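Local coordinates for iminosuccinate reductase (Paracoccus denitrificans, PDB 6RQA), which catalyses the NADH-dependent reduction of iminosuccinate to L-aspartate, regenerating the amino donor for the beta-hydroxyaspartate cycle of glyoxylate assimilation, at residues T235-M240 / V307-G312; K247-P252 / I271-H276. All blocks are in the same frame, centred on the assembly; numbering follows the deposited sequence.

Interaction 1 of 2, residues T235-M240 / V307-G312; sequences THIAAM and VTIFDG. With NAD (nicotinamide-adenine-dinucleotide), chain C.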
loop_
_atom_site.group_PDB
_atom_site.type_symbol
_atom_site.label_atom_id
_atom_site.label_comp_id
_atom_site.label_asym_id
_atom_site.label_seq_id
_atom_site.Cartn_x
_atom_site.Cartn_y
_atom_site.Cartn_z
ATOM N N THR A 235 34.496 16.513 7.132
ATOM C CA THR A 235 33.329 16.812 6.315
ATOM C C THR A 235 32.220 15.817 6.629
ATOM O O THR A 235 32.474 14.619 6.768
ATOM C CB THR A 235 33.670 16.759 4.819
ATOM O OG1 THR A 235 34.692 17.719 4.521
ATOM C CG2 THR A 235 32.442 17.056 3.973
ATOM N N HIS A 236 30.996 16.324 6.747
ATOM C CA HIS A 236 29.801 15.495 6.822
ATOM C C HIS A 236 28.997 15.670 5.542
ATOM O O HIS A 236 28.682 16.799 5.153
ATOM C CB HIS A 236 28.943 15.853 8.035
ATOM C CG HIS A 236 27.585 15.221 8.015
ATOM N ND1 HIS A 236 27.402 13.854 7.971
ATOM C CD2 HIS A 236 26.346 15.766 8.018
ATOM C CE1 HIS A 236 26.108 13.587 7.955
ATOM N NE2 HIS A 236 25.445 14.728 7.983
ATOM N N ILE A 237 28.668 14.557 4.894
ATOM C CA ILE A 237 27.964 14.563 3.617
ATOM C C ILE A 237 26.584 13.962 3.842
ATOM O O ILE A 237 26.456 12.771 4.151
ATOM C CB ILE A 237 28.735 13.791 2.538
ATOM C CG1 ILE A 237 30.175 14.297 2.445
ATOM C CG2 ILE A 237 28.032 13.918 1.194
ATOM C CD1 ILE A 237 31.030 13.529 1.458
ATOM N N ALA A 238 25.547 14.781 3.682
ATOM C CA ALA A 238 24.163 14.324 3.786
ATOM C C ALA A 238 23.665 14.043 2.371
ATOM O O ALA A 238 23.147 14.926 1.687
ATOM C CB ALA A 238 23.300 15.357 4.500
ATOM N N ALA A 239 23.832 12.796 1.932
ATOM C CA ALA A 239 23.409 12.379 0.598
ATOM C C ALA A 239 21.921 12.054 0.630
ATOM O O ALA A 239 21.510 11.041 1.205
ATOM C CB ALA A 239 24.227 11.179 0.128
ATOM N N MET A 240 21.111 12.910 0.008
ATOM C CA MET A 240 19.663 12.773 0.049
ATOM C C MET A 240 19.029 12.485 -1.304
ATOM O O MET A 240 17.842 12.150 -1.346
ATOM C CB MET A 240 19.025 14.047 0.629
ATOM C CG MET A 240 19.650 14.528 1.929
ATOM S SD MET A 240 19.439 13.363 3.287
ATOM C CE MET A 240 17.653 13.320 3.423
ATOM N N VAL A 307 35.461 11.794 7.330
ATOM C CA VAL A 307 34.313 11.957 6.445
ATOM C C VAL A 307 33.188 11.068 6.950
ATOM O O VAL A 307 33.369 9.854 7.100
ATOM C CB VAL A 307 34.653 11.617 4.984
ATOM C CG1 VAL A 307 33.410 11.732 4.114
ATOM C CG2 VAL A 307 35.753 12.532 4.463
ATOM N N THR A 308 32.032 11.669 7.219
ATOM C CA THR A 308 30.821 10.943 7.565
ATOM C C THR A 308 29.777 11.162 6.480
ATOM O O THR A 308 29.701 12.238 5.878
ATOM C CB THR A 308 30.259 11.388 8.922
ATOM O OG1 THR A 308 29.979 12.793 8.889
ATOM C CG2 THR A 308 31.255 11.097 10.035
ATOM N N ILE A 309 28.975 10.131 6.225
ATOM C CA ILE A 309 27.935 10.176 5.205
ATOM C C ILE A 309 26.638 9.662 5.811
ATOM O O ILE A 309 26.628 8.624 6.481
ATOM C CB ILE A 309 28.312 9.350 3.960
ATOM C CG1 ILE A 309 29.535 9.944 3.265
ATOM C CG2 ILE A 309 27.144 9.278 2.991
ATOM C CD1 ILE A 309 29.952 9.182 2.026
ATOM N N PHE A 310 25.549 10.390 5.583
ATOM C CA PHE A 310 24.206 9.934 5.919
ATOM C C PHE A 310 23.463 9.639 4.625
ATOM O O PHE A 310 23.213 10.548 3.827
ATOM C CB PHE A 310 23.449 10.972 6.745
ATOM C CG PHE A 310 21.980 10.687 6.859
ATOM C CD1 PHE A 310 21.531 9.556 7.523
ATOM C CD2 PHE A 310 21.049 11.542 6.297
ATOM C CE1 PHE A 310 20.180 9.284 7.626
ATOM C CE2 PHE A 310 19.696 11.279 6.399
ATOM C CZ PHE A 310 19.260 10.148 7.064
ATOM N N ASP A 311 23.111 8.368 4.423
ATOM C CA ASP A 311 22.441 7.929 3.199
ATOM C C ASP A 311 20.932 8.020 3.413
ATOM O O ASP A 311 20.257 7.053 3.766
ATOM C CB ASP A 311 22.878 6.517 2.828
ATOM C CG ASP A 311 22.438 6.115 1.436
ATOM O OD1 ASP A 311 21.892 6.971 0.709
ATOM O OD2 ASP A 311 22.640 4.939 1.067
ATOM N N GLY A 312 20.401 9.219 3.190
ATOM C CA GLY A 312 18.978 9.451 3.338
ATOM C C GLY A 312 18.166 8.925 2.172
ATOM O O GLY A 312 18.171 9.516 1.087
HETATM P PA NAD C . 14.239 18.524 -8.925
HETATM O O1A NAD C . 14.174 17.828 -10.256
HETATM O O2A NAD C . 13.549 19.750 -8.422
HETATM O O5B NAD C . 15.876 19.087 -9.034
HETATM C C5B NAD C . 16.618 18.066 -9.578
HETATM C C4B NAD C . 18.064 18.486 -9.612
HETATM O O4B NAD C . 18.838 17.371 -10.009
HETATM C C3B NAD C . 18.155 19.529 -10.723
HETATM O O3B NAD C . 17.955 20.748 -10.085
HETATM C C2B NAD C . 19.597 19.343 -11.209
HETATM O O2B NAD C . 20.502 20.083 -10.461
HETATM C C1B NAD C . 19.863 17.816 -10.895
HETATM N N9A NAD C . 19.742 16.992 -12.103
HETATM C C8A NAD C . 18.646 16.800 -12.965
HETATM N N7A NAD C . 18.918 15.966 -13.969
HETATM C C5A NAD C . 20.256 15.586 -13.757
HETATM C C6A NAD C . 21.135 14.724 -14.465
HETATM N N6A NAD C . 20.693 14.086 -15.586
HETATM N N1A NAD C . 22.421 14.531 -14.026
HETATM C C2A NAD C . 22.789 15.209 -12.894
HETATM N N3A NAD C . 22.071 16.052 -12.119
HETATM C C4A NAD C . 20.788 16.219 -12.593
HETATM O O3 NAD C . 14.212 17.210 -7.993
HETATM P PN NAD C . 13.821 17.467 -6.477
HETATM O O1N NAD C . 14.449 18.601 -5.705
HETATM O O2N NAD C . 12.419 16.972 -6.485
HETATM O O5D NAD C . 14.513 16.103 -5.563
HETATM C C5D NAD C . 15.687 15.783 -6.174
HETATM C C4D NAD C . 16.107 14.413 -5.704
HETATM O O4D NAD C . 15.702 14.262 -4.326
HETATM C C3D NAD C . 15.291 13.377 -6.534
HETATM O O3D NAD C . 16.214 12.460 -7.003
HETATM C C2D NAD C . 14.351 12.755 -5.484
HETATM O O2D NAD C . 14.189 11.383 -5.609
HETATM C C1D NAD C . 15.220 12.960 -4.220
HETATM N N1N NAD C . 14.336 12.906 -2.988
HETATM C C2N NAD C . 14.846 12.232 -1.917
HETATM C C3N NAD C . 14.094 12.137 -0.747
HETATM C C7N NAD C . 14.729 11.385 0.375
HETATM O O7N NAD C . 14.163 11.226 1.451
HETATM N N7N NAD C . 15.984 10.879 0.142
HETATM C C4N NAD C . 12.832 12.729 -0.688
HETATM C C5N NAD C . 12.337 13.407 -1.795
HETATM C C6N NAD C . 13.102 13.497 -2.963
HETATM O O HOH W 1 20.639 8.961 -0.489
#
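Val307 opens the pairing by setting its CG1 4.0 Å from CD1 of Ile237, while its CA-H is directed at the carbonyl of Thr235. That same carbonyl accepts the amide of Thr308. Thr308 then uses its side chain: with OG1 between its backbone N and carbonyl carbon (chi1 59°), the hydroxyl lies 2.9 Å from His236 ND1, at the imidazole edge, in a hydrogen bond whose donor is not fixed. Because NE2 of the ring is bonded to Ser139 of helix 125-143, both ring nitrogens are held; a leucine in place of His236 would probably leave the hydroxyls of Thr308 and Ser139 without this shared partner. The side chain of Ile309 is on the other face, with that of Ile237, CG1 4.0 Å from CB of Ile237. Ile237 N donates to Thr308 O and Ile237 O accepts Phe310 N, the residues flanking Ile309, as in a parallel pair; with 15° between strand directions, these are neighbouring strands of the Rossmann-type nucleotide-binding domain. Phe310 receives Met240 SD 3.8 Å from its CE2, an oblique Met-aromatic contact to which the methionine bends at chi2 and chi3. Asp311, whose carboxylate is bonded to Ser268, shares a water with Ala239 O. Just past the strand ends, the carboxamide N7N of NAD donates to Gly312 O and to Met240 O, 2.7 Å from each.

Interaction 2 of 2, residues K247-P252 / I271-H276; sequences KQELDP and IGECQH. With NAD (nicotinamide-adenine-dinucleotide), chain C.
A carboxylate and an imidazole reaching from a turn and the helix that follows it to the backbone of a short, weakly bonded strand and the residue before it make this contact in the NAD-binding domain, beside the cofactor. Glu273, in the type I turn Gly272 to Gln275, meets the amides of two successive residues. Its OE1 accepts Glu249 N at 3.1 Å on the syn side and Leu250 N at 3.0 Å from above the carboxylate plane, both from one face; OE2 shares the first amide and also bonds Thr242. A bend at chi2, with CG anti to the backbone N (chi1 -169°), brings the carboxylate to these amides. Glu273 OE2 and Glu249 OE1, 4.1 Å apart, are bridged by a water, and Glu249 is also held by Thr219 and Ser217. His276 NE2 donates a nearly straight bond (170°) to Lys247 O, 2.6 Å away and in the ring plane. The Gln248 amide stacks over one imidazole face, planes 19° apart, and Gln275 CG lies against the opposite face. Lys247, whose carbonyl His276 holds, extends NZ to NAD O3D, 3.1 Å away, and to a salt bridge with Asp243, itself bonded to NAD, forming part of the ribose-binding side of the dinucleotide site.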
loop_
_atom_site.group_PDB
_atom_site.type_symbol
_atom_site.label_atom_id
_atom_site.label_comp_id
_atom_site.label_asym_id
_atom_site.label_seq_id
_atom_site.Cartn_x
_atom_site.Cartn_y
_atom_site.Cartn_z
ATOM N N LYS A 247 20.320 5.488 -9.541
ATOM C CA LYS A 247 20.762 6.843 -9.255
ATOM C C LYS A 247 22.104 6.826 -8.532
ATOM O O LYS A 247 22.456 5.861 -7.849
ATOM C CB LYS A 247 19.725 7.585 -8.411
ATOM C CG LYS A 247 18.464 7.973 -9.169
ATOM C CD LYS A 247 17.478 8.694 -8.264
ATOM C CE LYS A 247 16.222 9.096 -9.020
ATOM N NZ LYS A 247 15.230 9.762 -8.130
ATOM N N GLN A 248 22.855 7.914 -8.691
ATOM C CA GLN A 248 24.177 8.015 -8.092
ATOM C C GLN A 248 24.561 9.481 -7.968
ATOM O O GLN A 248 24.349 10.264 -8.897
ATOM C CB GLN A 248 25.225 7.263 -8.922
ATOM C CG GLN A 248 26.618 7.273 -8.317
ATOM C CD GLN A 248 27.631 6.555 -9.182
ATOM O OE1 GLN A 248 27.348 6.204 -10.327
ATOM N NE2 GLN A 248 28.822 6.332 -8.639
ATOM N N GLU A 249 25.124 9.838 -6.820
ATOM C CA GLU A 249 25.613 11.186 -6.565
ATOM C C GLU A 249 27.091 11.230 -6.220
ATOM O O GLU A 249 27.787 12.163 -6.628
ATOM C CB GLU A 249 24.815 11.836 -5.424
ATOM C CG GLU A 249 23.428 12.315 -5.812
ATOM C CD GLU A 249 22.742 13.067 -4.687
ATOM O OE1 GLU A 249 22.829 12.613 -3.528
ATOM O OE2 GLU A 249 22.125 14.119 -4.961
ATOM N N LEU A 250 27.591 10.244 -5.485
ATOM C CA LEU A 250 28.935 10.281 -4.935
ATOM C C LEU A 250 29.843 9.278 -5.634
ATOM O O LEU A 250 29.390 8.340 -6.295
ATOM C CB LEU A 250 28.914 9.997 -3.428
ATOM C CG LEU A 250 28.686 11.166 -2.463
ATOM C CD1 LEU A 250 27.412 11.931 -2.781
ATOM C CD2 LEU A 250 28.654 10.655 -1.034
ATOM N N ASP A 251 31.140 9.501 -5.482
ATOM C CA ASP A 251 32.130 8.534 -5.932
ATOM C C ASP A 251 32.137 7.349 -4.971
ATOM O O ASP A 251 32.281 7.546 -3.758
ATOM C CB ASP A 251 33.509 9.191 -5.991
ATOM C CG ASP A 251 34.574 8.287 -6.583
ATOM O OD1 ASP A 251 34.230 7.221 -7.132
ATOM O OD2 ASP A 251 35.767 8.648 -6.501
ATOM N N PRO A 252 31.959 6.117 -5.459
ATOM C CA PRO A 252 31.998 4.960 -4.549
ATOM C C PRO A 252 33.277 4.868 -3.732
ATOM O O PRO A 252 33.250 4.326 -2.620
ATOM C CB PRO A 252 31.846 3.768 -5.502
ATOM C CG PRO A 252 31.076 4.318 -6.656
ATOM C CD PRO A 252 31.546 5.737 -6.823
ATOM N N ILE A 271 18.696 0.814 -2.902
ATOM C CA ILE A 271 18.286 2.006 -3.640
ATOM C C ILE A 271 19.015 3.262 -3.191
ATOM O O ILE A 271 18.911 4.294 -3.874
ATOM C CB ILE A 271 16.760 2.225 -3.551
ATOM C CG1 ILE A 271 16.324 2.356 -2.091
ATOM C CG2 ILE A 271 16.019 1.088 -4.235
ATOM C CD1 ILE A 271 14.851 2.643 -1.914
ATOM N N GLY A 272 19.746 3.216 -2.080
ATOM C CA GLY A 272 20.446 4.375 -1.575
ATOM C C GLY A 272 21.768 4.607 -2.280
ATOM O O GLY A 272 22.090 3.996 -3.299
ATOM N N GLU A 273 22.552 5.524 -1.709
ATOM C CA GLU A 273 23.840 5.870 -2.302
ATOM C C GLU A 273 24.847 4.736 -2.159
ATOM O O GLU A 273 25.751 4.602 -2.993
ATOM C CB GLU A 273 24.377 7.153 -1.665
ATOM C CG GLU A 273 25.577 7.763 -2.379
ATOM C CD GLU A 273 25.276 8.130 -3.821
ATOM O OE1 GLU A 273 26.070 7.754 -4.708
ATOM O OE2 GLU A 273 24.245 8.789 -4.066
ATOM N N CYS A 274 24.704 3.907 -1.125
ATOM C CA CYS A 274 25.620 2.795 -0.900
ATOM C C CYS A 274 25.435 1.653 -1.890
ATOM O O CYS A 274 26.224 0.702 -1.853
ATOM C CB CYS A 274 25.455 2.265 0.526
ATOM S SG CYS A 274 25.752 3.488 1.819
ATOM N N GLN A 275 24.431 1.715 -2.770
ATOM C CA GLN A 275 24.173 0.614 -3.693
ATOM C C GLN A 275 25.337 0.360 -4.641
ATOM O O GLN A 275 25.485 -0.761 -5.137
ATOM C CB GLN A 275 22.903 0.891 -4.501
ATOM C CG GLN A 275 23.053 2.003 -5.530
ATOM C CD GLN A 275 21.767 2.283 -6.280
ATOM O OE1 GLN A 275 21.479 1.654 -7.298
ATOM N NE2 GLN A 275 20.985 3.234 -5.781
ATOM N N HIS A 276 26.168 1.369 -4.902
ATOM C CA HIS A 276 27.271 1.218 -5.840
ATOM C C HIS A 276 28.537 0.709 -5.163
ATOM O O HIS A 276 29.252 -0.121 -5.735
ATOM C CB HIS A 276 27.539 2.548 -6.544
ATOM C CG HIS A 276 26.319 3.146 -7.171
ATOM N ND1 HIS A 276 25.831 2.734 -8.392
ATOM C CD2 HIS A 276 25.478 4.115 -6.738
ATOM C CE1 HIS A 276 24.746 3.426 -8.689
ATOM N NE2 HIS A 276 24.509 4.271 -7.700
HETATM P PA NAD C . 14.239 18.524 -8.925
HETATM O O1A NAD C . 14.174 17.828 -10.256
HETATM O O2A NAD C . 13.549 19.750 -8.422
HETATM O O5B NAD C . 15.876 19.087 -9.034
HETATM C C5B NAD C . 16.618 18.066 -9.578
HETATM C C4B NAD C . 18.064 18.486 -9.612
HETATM O O4B NAD C . 18.838 17.371 -10.009
HETATM C C3B NAD C . 18.155 19.529 -10.723
HETATM O O3B NAD C . 17.955 20.748 -10.085
HETATM C C2B NAD C . 19.597 19.343 -11.209
HETATM O O2B NAD C . 20.502 20.083 -10.461
HETATM C C1B NAD C . 19.863 17.816 -10.895
HETATM N N9A NAD C . 19.742 16.992 -12.103
HETATM C C8A NAD C . 18.646 16.800 -12.965
HETATM N N7A NAD C . 18.918 15.966 -13.969
HETATM C C5A NAD C . 20.256 15.586 -13.757
HETATM C C6A NAD C . 21.135 14.724 -14.465
HETATM N N6A NAD C . 20.693 14.086 -15.586
HETATM N N1A NAD C . 22.421 14.531 -14.026
HETATM C C2A NAD C . 22.789 15.209 -12.894
HETATM N N3A NAD C . 22.071 16.052 -12.119
HETATM C C4A NAD C . 20.788 16.219 -12.593
HETATM O O3 NAD C . 14.212 17.210 -7.993
HETATM P PN NAD C . 13.821 17.467 -6.477
HETATM O O1N NAD C . 14.449 18.601 -5.705
HETATM O O2N NAD C . 12.419 16.972 -6.485
HETATM O O5D NAD C . 14.513 16.103 -5.563
HETATM C C5D NAD C . 15.687 15.783 -6.174
HETATM C C4D NAD C . 16.107 14.413 -5.704
HETATM O O4D NAD C . 15.702 14.262 -4.326
HETATM C C3D NAD C . 15.291 13.377 -6.534
HETATM O O3D NAD C . 16.214 12.460 -7.003
HETATM C C2D NAD C . 14.351 12.755 -5.484
HETATM O O2D NAD C . 14.189 11.383 -5.609
HETATM C C1D NAD C . 15.220 12.960 -4.220
HETATM N N1N NAD C . 14.336 12.906 -2.988
HETATM C C2N NAD C . 14.846 12.232 -1.917
HETATM C C3N NAD C . 14.094 12.137 -0.747
HETATM C C7N NAD C . 14.729 11.385 0.375
HETATM O O7N NAD C . 14.163 11.226 1.451
HETATM N N7N NAD C . 15.984 10.879 0.142
HETATM C C4N NAD C . 12.832 12.729 -0.688
HETATM C C5N NAD C . 12.337 13.407 -1.795
HETATM C C6N NAD C . 13.102 13.497 -2.963
HETATM O O HOH W 2 22.285 10.381 -2.435
#

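Interaction 2 is nested along the chain within the loop that interaction 1 closes: strand 235-239 is followed by 247-252, then 271-276, and strand 307-311 returns to pair with the first. Their centres are 11 Å apart on the same side of the chain's centre. Interaction 1 joins two adjacent inner strands of the eight-stranded parallel sheet, and interaction 2 lies against it. Two links tie them: the Asp311 carboxylate probably accepts the amides of Glu273 (OD1 to N, 2.9 Å) and Cys274, and Ile309 CD1 packs on Leu250 CD2 at 3.6 Å. Both contacts reach NAD, the first at its carboxamide and the second at a ribose hydroxyl, consistent with linked segments holding neighbouring parts of one cofactor.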